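Local coordinates for protein 2',5'-phosphodiesterase 12 (Homo sapiens, PDB 4Z0V) that belongs to the endonuclease/exonuclease/phosphatase family, with a DNase I-like domain following a smaller N-terminal domain and a magnesium ion in the model, at residues S333-Y337 against D348-W352; F339-I345 against L365-L371. One frame throughout, in Å; residues are numbered along the deposited sequence. Where two conformers were deposited one is given.

Overall arrangement
Running from the N terminus, the chain leaves strand 322-327 of a mixed sheet and enters helix 335-342. The start of that helix belongs to interaction 1, its end and the following strand 344-345 to interaction 2. The chain then reaches 348-352, which folds back on the helix start and closes interaction 1 as a short loop; the later return of 365-371 closes interaction 2 and leads into strand 371-373. The segments alternate, so the two closures cross rather than nest. They also touch: Trp-352 packs on Ile-345 and Leu-365, and Ile-345 reaches Gly-335. They hold helix 335-342 and the loop after it beside helix 295-316, in the endonuclease/exonuclease/phosphatase domain.

Interaction 1. Residues S333-Y337 against D348-W352; sequences STGMY and DHEDW
One face of the His-349 imidazole (chi1 t) covers Gly-335, its centroid 3.7 Å from Gly-335 CA in a CH-pi contact. Extended Thr-334 (phi/psi -82/167°) leads into helical Gly-335 (-65/-41°); extended His-349 (-61/138°) precedes a 3-10 turn from Glu-350. Gly-335 and Asp-351 have the closest CA atoms, 5.8 Å apart. Thr-334 is the N-cap: OG1 (chi1 p) accepts from Tyr-337 N at 3.1 Å and also bonds to Thr-331 O. From outside the helix, Asp-351 OD2 (chi1 m) accepts at 2.8 Å from Gly-335 N, a first-turn NH unpaired within the helix, and sets negative charge at the positive end of its dipole. Waters join Met-336 N (3.1 Å) to Asp-351 OD2 (2.9 Å) and Ser-333 O (2.9 Å) to His-349 NE2 (3.2 Å). His-349 ND1 accepts from Asp-351 N at 2.9 Å, tying ring to 3-10 backbone. A CB on Gly-335 would crowd His-349 CE1 (3.0 Å) and Asp-351 OD2 (3.1 Å). Helix 295-316 borders the contact, Met-302 touching Met-336 and Leu-299 touching Asp-351.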
# COMPACT_ATOMS: atom_id res chain seq x y z
N SER A 333 -17.04 15.06 -4.19
CA SER A 333 -18.41 15.57 -4.38
C SER A 333 -19.48 14.51 -4.05
O SER A 333 -20.66 14.83 -4.10
CB SER A 333 -18.59 16.07 -5.81
OG SER A 333 -18.34 15.04 -6.74
N THR A 334 -19.07 13.28 -3.69
CA THR A 334 -20.01 12.18 -3.48
C THR A 334 -20.68 12.17 -2.11
O THR A 334 -20.21 12.81 -1.16
CB THR A 334 -19.31 10.83 -3.67
OG1 THR A 334 -18.30 10.67 -2.68
CG2 THR A 334 -18.70 10.68 -5.07
N GLY A 335 -21.73 11.34 -2.02
CA GLY A 335 -22.43 11.08 -0.78
C GLY A 335 -21.49 10.38 0.19
O GLY A 335 -21.48 10.70 1.36
N MET A 336 -20.68 9.43 -0.30
CA MET A 336 -19.77 8.73 0.61
C MET A 336 -18.79 9.72 1.25
O MET A 336 -18.64 9.71 2.46
CB MET A 336 -19.03 7.57 -0.07
CG MET A 336 -18.28 6.68 0.94
SD MET A 336 -16.58 6.34 0.41
CE MET A 336 -15.80 7.99 0.61
N TYR A 337 -18.21 10.62 0.46
CA TYR A 337 -17.26 11.58 1.03
C TYR A 337 -17.95 12.52 2.05
O TYR A 337 -17.38 12.81 3.10
CB TYR A 337 -16.58 12.38 -0.07
CG TYR A 337 -15.46 13.25 0.46
CD1 TYR A 337 -14.19 12.71 0.71
CD2 TYR A 337 -15.66 14.60 0.72
CE1 TYR A 337 -13.16 13.51 1.20
CE2 TYR A 337 -14.62 15.41 1.18
CZ TYR A 337 -13.38 14.86 1.43
OH TYR A 337 -12.37 15.66 1.91
N ASP A 348 -32.57 11.93 1.38
CA ASP A 348 -32.82 12.38 0.01
C ASP A 348 -31.55 12.54 -0.85
O ASP A 348 -31.64 13.08 -1.96
CB ASP A 348 -33.61 13.71 0.04
CG ASP A 348 -32.90 14.95 0.55
OD1 ASP A 348 -31.69 14.86 0.88
OD2 ASP A 348 -33.54 16.02 0.59
N HIS A 349 -30.35 12.10 -0.37
CA HIS A 349 -29.14 12.26 -1.18
C HIS A 349 -29.27 11.49 -2.49
O HIS A 349 -29.85 10.41 -2.52
CB HIS A 349 -27.86 11.85 -0.42
CG HIS A 349 -26.62 12.37 -1.07
ND1 HIS A 349 -26.10 11.80 -2.22
CD2 HIS A 349 -25.83 13.41 -0.71
CE1 HIS A 349 -25.02 12.49 -2.51
NE2 HIS A 349 -24.82 13.48 -1.63
N GLU A 350 -28.82 12.11 -3.58
CA GLU A 350 -28.96 11.58 -4.92
C GLU A 350 -28.17 10.27 -5.12
O GLU A 350 -28.54 9.49 -5.99
CB GLU A 350 -28.56 12.62 -5.99
CG GLU A 350 -27.07 12.88 -6.12
CD GLU A 350 -26.64 13.97 -7.09
OE1 GLU A 350 -27.28 14.12 -8.16
OE2 GLU A 350 -25.62 14.65 -6.80
N ASP A 351 -27.11 10.02 -4.31
CA ASP A 351 -26.35 8.77 -4.44
C ASP A 351 -27.16 7.54 -3.99
O ASP A 351 -26.79 6.43 -4.36
CB ASP A 351 -25.00 8.85 -3.70
CG ASP A 351 -23.96 9.67 -4.45
OD1 ASP A 351 -24.28 10.19 -5.55
OD2 ASP A 351 -22.81 9.74 -3.98
N TRP A 352 -28.28 7.74 -3.26
CA TRP A 352 -29.13 6.61 -2.87
C TRP A 352 -29.84 5.98 -4.07
O TRP A 352 -30.38 4.88 -3.95
CB TRP A 352 -30.14 7.02 -1.80
CG TRP A 352 -29.47 7.37 -0.50
CD1 TRP A 352 -29.52 8.57 0.15
CD2 TRP A 352 -28.63 6.51 0.30
NE1 TRP A 352 -28.80 8.51 1.32
CE2 TRP A 352 -28.22 7.27 1.43
CE3 TRP A 352 -28.14 5.20 0.16
CZ2 TRP A 352 -27.38 6.74 2.42
CZ3 TRP A 352 -27.29 4.68 1.13
CH2 TRP A 352 -26.91 5.45 2.23
O HOH W 1 -22.46 15.57 -1.98
O HOH W 2 -21.42 7.60 -2.65

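Interaction 2. Residues F339-I345 against L365-L371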
# COMPACT_ATOMS: atom_id res chain seq x y z
N PHE A 339 -20.60 11.97 3.89
CA PHE A 339 -20.90 11.15 5.05
C PHE A 339 -19.66 11.03 5.96
O PHE A 339 -19.75 11.28 7.16
CB PHE A 339 -21.41 9.76 4.60
CG PHE A 339 -21.60 8.75 5.72
CD1 PHE A 339 -22.44 9.03 6.80
CD2 PHE A 339 -20.94 7.53 5.70
CE1 PHE A 339 -22.63 8.09 7.82
CE2 PHE A 339 -21.12 6.59 6.72
CZ PHE A 339 -21.96 6.88 7.78
N VAL A 340 -18.47 10.77 5.38
CA VAL A 340 -17.24 10.62 6.17
C VAL A 340 -16.92 11.91 6.91
O VAL A 340 -16.71 11.88 8.13
CB VAL A 340 -16.04 10.16 5.29
CG1 VAL A 340 -14.74 10.14 6.11
CG2 VAL A 340 -16.29 8.79 4.67
N ILE A 341 -16.88 13.03 6.19
CA ILE A 341 -16.45 14.34 6.69
C ILE A 341 -17.48 15.02 7.62
O ILE A 341 -17.08 15.71 8.55
CB ILE A 341 -16.12 15.24 5.44
CG1 ILE A 341 -14.92 14.64 4.64
CG2 ILE A 341 -15.84 16.70 5.81
CD1 ILE A 341 -13.68 14.34 5.41
N ASN A 342 -18.77 14.85 7.34
CA ASN A 342 -19.82 15.57 8.09
C ASN A 342 -20.48 14.74 9.16
O ASN A 342 -21.12 15.31 10.05
CB ASN A 342 -20.88 16.09 7.12
CG ASN A 342 -20.28 17.01 6.08
OD1 ASN A 342 -20.40 16.76 4.89
ND2 ASN A 342 -19.52 18.02 6.51
N GLY A 343 -20.33 13.43 9.11
CA GLY A 343 -20.91 12.59 10.13
C GLY A 343 -22.35 12.19 9.89
O GLY A 343 -22.94 11.50 10.70
N SER A 344 -22.93 12.63 8.77
CA SER A 344 -24.30 12.28 8.41
C SER A 344 -24.51 12.44 6.93
O SER A 344 -23.76 13.16 6.27
CB SER A 344 -25.32 13.13 9.17
OG SER A 344 -25.32 14.47 8.70
N ILE A 345 -25.53 11.80 6.43
CA ILE A 345 -25.97 11.93 5.05
C ILE A 345 -27.50 11.90 5.06
O ILE A 345 -28.10 11.04 5.74
CB ILE A 345 -25.33 10.87 4.09
CG1 ILE A 345 -25.68 11.20 2.62
CG2 ILE A 345 -25.70 9.44 4.48
CD1 ILE A 345 -24.95 10.47 1.59
N LEU A 365 -28.00 8.11 7.44
CA LEU A 365 -26.88 7.47 8.16
C LEU A 365 -26.17 8.49 9.00
O LEU A 365 -26.05 9.63 8.57
CB LEU A 365 -25.86 6.82 7.21
CG LEU A 365 -26.32 5.75 6.20
CD1 LEU A 365 -25.16 5.34 5.32
CD2 LEU A 365 -26.91 4.54 6.90
N THR A 366 -25.67 8.07 10.17
CA THR A 366 -24.93 8.94 11.08
C THR A 366 -23.74 8.22 11.69
O THR A 366 -23.81 7.03 11.94
CB THR A 366 -25.81 9.45 12.22
OG1 THR A 366 -26.42 8.34 12.88
CG2 THR A 366 -26.84 10.43 11.77
N HIS A 367 -22.67 8.96 11.95
CA HIS A 367 -21.50 8.38 12.63
C HIS A 367 -20.91 9.49 13.48
O HIS A 367 -21.11 10.68 13.17
CB HIS A 367 -20.48 7.72 11.68
CG HIS A 367 -19.62 8.68 10.92
ND1 HIS A 367 -18.48 9.22 11.49
CD2 HIS A 367 -19.77 9.18 9.67
CE1 HIS A 367 -17.97 10.03 10.58
NE2 HIS A 367 -18.71 10.04 9.47
N PHE A 368 -20.12 9.12 14.50
CA PHE A 368 -19.57 10.14 15.39
C PHE A 368 -18.06 10.28 15.30
O PHE A 368 -17.47 10.90 16.18
CB PHE A 368 -20.00 9.89 16.86
CG PHE A 368 -21.49 9.72 16.97
CD1 PHE A 368 -22.35 10.78 16.70
CD2 PHE A 368 -22.05 8.49 17.30
CE1 PHE A 368 -23.73 10.62 16.77
CE2 PHE A 368 -23.43 8.33 17.37
CZ PHE A 368 -24.27 9.40 17.10
N PHE A 369 -17.43 9.76 14.21
CA PHE A 369 -16.00 9.98 14.05
C PHE A 369 -15.75 11.39 13.55
O PHE A 369 -16.55 11.89 12.77
CB PHE A 369 -15.43 9.00 13.01
CG PHE A 369 -15.30 7.58 13.50
CD1 PHE A 369 -14.21 7.20 14.27
CD2 PHE A 369 -16.26 6.63 13.19
CE1 PHE A 369 -14.05 5.87 14.69
CE2 PHE A 369 -16.10 5.30 13.59
CZ PHE A 369 -15.00 4.93 14.33
N LYS A 370 -14.63 12.00 13.94
CA LYS A 370 -14.25 13.31 13.39
C LYS A 370 -13.04 13.04 12.52
O LYS A 370 -11.93 12.87 13.03
CB LYS A 370 -13.97 14.35 14.49
CG LYS A 370 -15.13 14.49 15.48
CD LYS A 370 -16.47 14.84 14.82
CE LYS A 370 -17.64 14.53 15.75
NZ LYS A 370 -18.94 14.65 15.04
N LEU A 371 -13.30 12.90 11.20
CA LEU A 371 -12.30 12.49 10.21
C LEU A 371 -12.00 13.56 9.23
O LEU A 371 -12.89 14.23 8.73
CB LEU A 371 -12.75 11.23 9.46
CG LEU A 371 -13.03 9.98 10.32
CD1 LEU A 371 -13.79 8.94 9.53
CD2 LEU A 371 -11.75 9.41 10.90
O HOH W 3 -16.11 13.27 10.37
O HOH W 4 -14.42 16.32 9.22
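Helix 335-342 ends at Gly-343, whose positive phi (86°) turns the chain into an extended run alongside 365-366; a CB there would jam against the preceding carbonyl O and lie 3.1 Å from His-367 O. Two antiparallel pairs form: Ser-344 with Thr-366, non-hydrogen-bonded, CA atoms 4.3 Å apart, and Ile-345 with Leu-365, hydrogen-bonded, through Ile-345 N to Leu-365 O at 3.1 Å and a weak bond from Leu-365 N to Ile-345 O at 3.4 Å. His-367 N to Gly-343 O, 2.8 Å, prolongs the ladder, which joins the helix end to the chain leading into strand 371-373. Beyond, the segments part and meet again at Ile-341 and Leu-371, where one water spans Ile-341 O (2.8 Å) and Leu-371 O (2.6 Å) and another touches Val-340 O, Phe-369 O and Leu-371 N.

His-367 (chi1 p) tucks its ring under the helix end. One ring face receives Gly-343 CA, 3.8 Å from the centroid, and the ring edge meets the face of Phe-339 in a T-shaped pair, centroids 4.9 Å apart. Leu-365 CD1 lies over the opposite face of Phe-339; the closest approach is Phe-339 CE1 to Leu-365 CB, 3.5 Å. Val-340 CG1 packs on Leu-371 CD1 at 3.7 Å. From helix 295-316, Met-302 touches Phe-339 and Val-340, and Leu-306 touches His-367.

The histidine is hydrogen-bonded to carbonyls in the last turn of the helix: NE2 donates to Phe-339 O (2.8 Å) and weakly to Val-340 O (3.0 Å), while ND1 accepts from Phe-369 N (3.0 Å), consistent with a neutral imidazole carrying its proton on NE2.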